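Local coordinates for protein beta-1,4-mannanase (Caldicellulosiruptor saccharolyticus, PDB 1PMH) that binds mannohexaose as a family 27 carbohydrate-binding module, and probably directs the parent beta-1,4-mannanase to mannan, at residues 112-117 / 148-153. Numbering follows the deposited sequence.
With BMA (beta-D-mannopyranose), chain B.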
loop_
_atom_site.group_PDB
_atom_site.type_symbol
_atom_site.label_atom_id
_atom_site.label_comp_id
_atom_site.label_asym_id
_atom_site.label_seq_id
_atom_site.Cartn_x
_atom_site.Cartn_y
_atom_site.Cartn_z
ATOM N N GLY A 112 -13.095 -12.583 4.294
ATOM C CA GLY A 112 -13.419 -12.424 5.696
ATOM C C GLY A 112 -12.567 -11.397 6.412
ATOM O O GLY A 112 -12.573 -11.388 7.650
ATOM N N TRP A 113 -11.876 -10.523 5.675
ATOM C CA TRP A 113 -10.973 -9.493 6.211
ATOM C C TRP A 113 -9.866 -10.130 7.054
ATOM O O TRP A 113 -9.922 -10.209 8.272
ATOM C CB TRP A 113 -11.716 -8.419 6.999
ATOM C CG TRP A 113 -10.833 -7.264 7.403
ATOM C CD1 TRP A 113 -10.183 -7.096 8.612
ATOM C CD2 TRP A 113 -10.542 -6.125 6.639
ATOM N NE1 TRP A 113 -9.468 -5.921 8.631
ATOM C CE2 TRP A 113 -9.711 -5.291 7.443
ATOM C CE3 TRP A 113 -10.944 -5.699 5.369
ATOM C CZ2 TRP A 113 -9.255 -4.049 6.979
ATOM C CZ3 TRP A 113 -10.463 -4.466 4.923
ATOM C CH2 TRP A 113 -9.646 -3.697 5.738
ATOM N N LYS A 114 -8.816 -10.591 6.389
ATOM C CA LYS A 114 -7.678 -11.241 7.002
ATOM C C LYS A 114 -6.476 -10.328 6.975
ATOM O O LYS A 114 -5.891 -10.072 5.927
ATOM C CB LYS A 114 -7.399 -12.520 6.213
ATOM C CG LYS A 114 -6.330 -13.396 6.791
ATOM C CD LYS A 114 -6.718 -13.931 8.149
ATOM C CE LYS A 114 -5.611 -14.810 8.668
ATOM N NZ LYS A 114 -5.806 -15.309 10.058
ATOM N N GLU A 115 -6.139 -9.772 8.108
ATOM C CA GLU A 115 -4.982 -8.921 8.220
ATOM C C GLU A 115 -3.725 -9.767 8.133
ATOM O O GLU A 115 -3.551 -10.716 8.890
ATOM C CB GLU A 115 -5.006 -8.114 9.516
ATOM C CG GLU A 115 -6.260 -7.253 9.590
ATOM C CD GLU A 115 -6.434 -6.338 10.775
ATOM O OE1 GLU A 115 -5.446 -6.164 11.472
ATOM O OE2 GLU A 115 -7.519 -5.749 10.934
ATOM N N LEU A 116 -2.841 -9.380 7.226
ATOM C CA LEU A 116 -1.532 -9.966 7.124
ATOM C C LEU A 116 -0.505 -9.285 7.976
ATOM O O LEU A 116 0.411 -9.929 8.499
ATOM C CB LEU A 116 -1.037 -9.979 5.675
ATOM C CG LEU A 116 -1.970 -10.637 4.645
ATOM C CD1 LEU A 116 -1.265 -10.594 3.305
ATOM C CD2 LEU A 116 -2.387 -12.032 5.081
ATOM N N GLY A 117 -0.620 -7.980 8.143
ATOM C CA GLY A 117 0.283 -7.244 8.966
ATOM C C GLY A 117 -0.140 -5.795 9.021
ATOM O O GLY A 117 -1.026 -5.357 8.297
ATOM N N GLU A 148 -0.779 -20.143 6.639
ATOM C CA GLU A 148 -0.953 -21.434 5.985
ATOM C C GLU A 148 -2.420 -21.648 5.580
ATOM O O GLU A 148 -2.718 -22.164 4.491
ATOM C CB GLU A 148 -0.363 -22.540 6.876
ATOM C CG GLU A 148 1.122 -22.323 7.178
ATOM C CD GLU A 148 1.482 -21.442 8.381
ATOM O OE1 GLU A 148 1.400 -20.179 8.351
ATOM O OE2 GLU A 148 1.921 -22.039 9.393
ATOM N N ASP A 149 -3.361 -21.242 6.444
ATOM C CA ASP A 149 -4.779 -21.454 6.154
ATOM C C ASP A 149 -5.298 -20.574 5.026
ATOM O O ASP A 149 -6.398 -20.829 4.537
ATOM C CB ASP A 149 -5.658 -21.324 7.404
ATOM C CG ASP A 149 -5.928 -19.906 7.831
ATOM O OD1 ASP A 149 -5.015 -19.082 7.820
ATOM O OD2 ASP A 149 -7.028 -19.556 8.327
ATOM N N PHE A 150 -4.540 -19.567 4.588
ATOM C CA PHE A 150 -4.874 -18.776 3.382
ATOM C C PHE A 150 -4.164 -19.211 2.126
ATOM O O PHE A 150 -4.356 -18.583 1.076
ATOM C CB PHE A 150 -4.653 -17.277 3.677
ATOM C CG PHE A 150 -5.901 -16.585 4.141
ATOM C CD1 PHE A 150 -6.592 -17.011 5.261
ATOM C CD2 PHE A 150 -6.453 -15.556 3.384
ATOM C CE1 PHE A 150 -7.826 -16.418 5.571
ATOM C CE2 PHE A 150 -7.617 -14.997 3.715
ATOM C CZ PHE A 150 -8.329 -15.421 4.790
ATOM N N ARG A 151 -3.318 -20.256 2.209
ATOM C CA ARG A 151 -2.570 -20.696 1.052
ATOM C C ARG A 151 -3.442 -21.689 0.282
ATOM O O ARG A 151 -3.170 -22.876 0.210
ATOM C CB ARG A 151 -1.215 -21.216 1.466
ATOM C CG ARG A 151 -0.357 -20.187 2.143
ATOM C CD ARG A 151 1.021 -20.737 2.516
ATOM N NE ARG A 151 1.673 -19.853 3.474
ATOM C CZ ARG A 151 2.730 -20.172 4.200
ATOM N NH1 ARG A 151 3.372 -21.325 4.044
ATOM N NH2 ARG A 151 3.216 -19.296 5.054
ATOM N N THR A 152 -4.493 -21.134 -0.319
ATOM C CA THR A 152 -5.564 -21.864 -0.936
ATOM C C THR A 152 -6.365 -20.838 -1.729
ATOM O O THR A 152 -6.005 -19.648 -1.776
ATOM C CB THR A 152 -6.413 -22.612 0.111
ATOM O OG1 THR A 152 -7.332 -23.459 -0.614
ATOM C CG2 THR A 152 -7.168 -21.660 1.084
ATOM N N LYS A 153 -7.455 -21.264 -2.346
ATOM C CA LYS A 153 -8.284 -20.317 -3.068
ATOM C C LYS A 153 -9.018 -19.396 -2.090
ATOM O O LYS A 153 -9.696 -19.858 -1.171
ATOM C CB LYS A 153 -9.252 -21.058 -3.978
ATOM C CG LYS A 153 -8.621 -21.775 -5.148
ATOM C CD LYS A 153 -9.613 -22.776 -5.766
ATOM C CE LYS A 153 -9.712 -24.059 -4.967
ATOM N NZ LYS A 153 -10.558 -25.198 -5.442
HETATM C C1 BMA B . -12.685 -4.421 10.002
HETATM C C2 BMA B . -13.921 -5.272 10.285
HETATM C C3 BMA B . -14.206 -5.966 8.981
HETATM C C4 BMA B . -14.364 -4.983 7.839
HETATM C C5 BMA B . -13.172 -4.027 7.728
HETATM C C6 BMA B . -13.251 -2.940 6.664
HETATM O O2 BMA B . -15.005 -4.477 10.688
HETATM O O3 BMA B . -15.358 -6.772 9.157
HETATM O O4 BMA B . -14.381 -5.714 6.649
HETATM O O5 BMA B . -12.989 -3.458 9.015
HETATM O O6 BMA B . -14.401 -2.157 6.834
#
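Next to the glycan-binding site of the jellyroll beta-sandwich, the start of strand 114-122 packs through Lys114 against Phe150, on the 3-10 turn in the loop that leads into strand 153-165. The Lys114 side chain lies over one face of the phenyl ring: CG stands 3.6 Å from the ring centroid of Phe150, 16° off the normal, a CH-pi contact, while Lys114 CB comes to 3.4 Å from Phe150 CZ. A bend at chi2 (64°) carries CD and CE along the CE1 side of the ring, and in this conformer Lys114 NZ ends 4.5 Å from Asp149 OD1, beyond a salt bridge and probably a weak attraction at most. Phe150 also meets Lys154 in a cation-pi contact and touches Ile109.

The CB of Trp113 points away from the 148-150 turn, and its indole face packs against a beta-D-mannopyranose of the bound mannohexaose, with BMA C5 3.5 Å from Trp113 CD2. Trp113 NE1 donates nearly in the indole plane to the anti lone pair of Glu115 OE2 (3.0 Å), which would help to set the ring's rotation; this oxygen also forms a salt bridge with Lys106. Replacing Trp113 by an alanine is likely to leave the mannose ring without the flat surface under its C5, and Glu115 OE2 without the indole N-H. Consecutive residues at the loop-to-strand junction thus serve two apolar contacts: Trp113 against the sugar, Lys114 against Phe150.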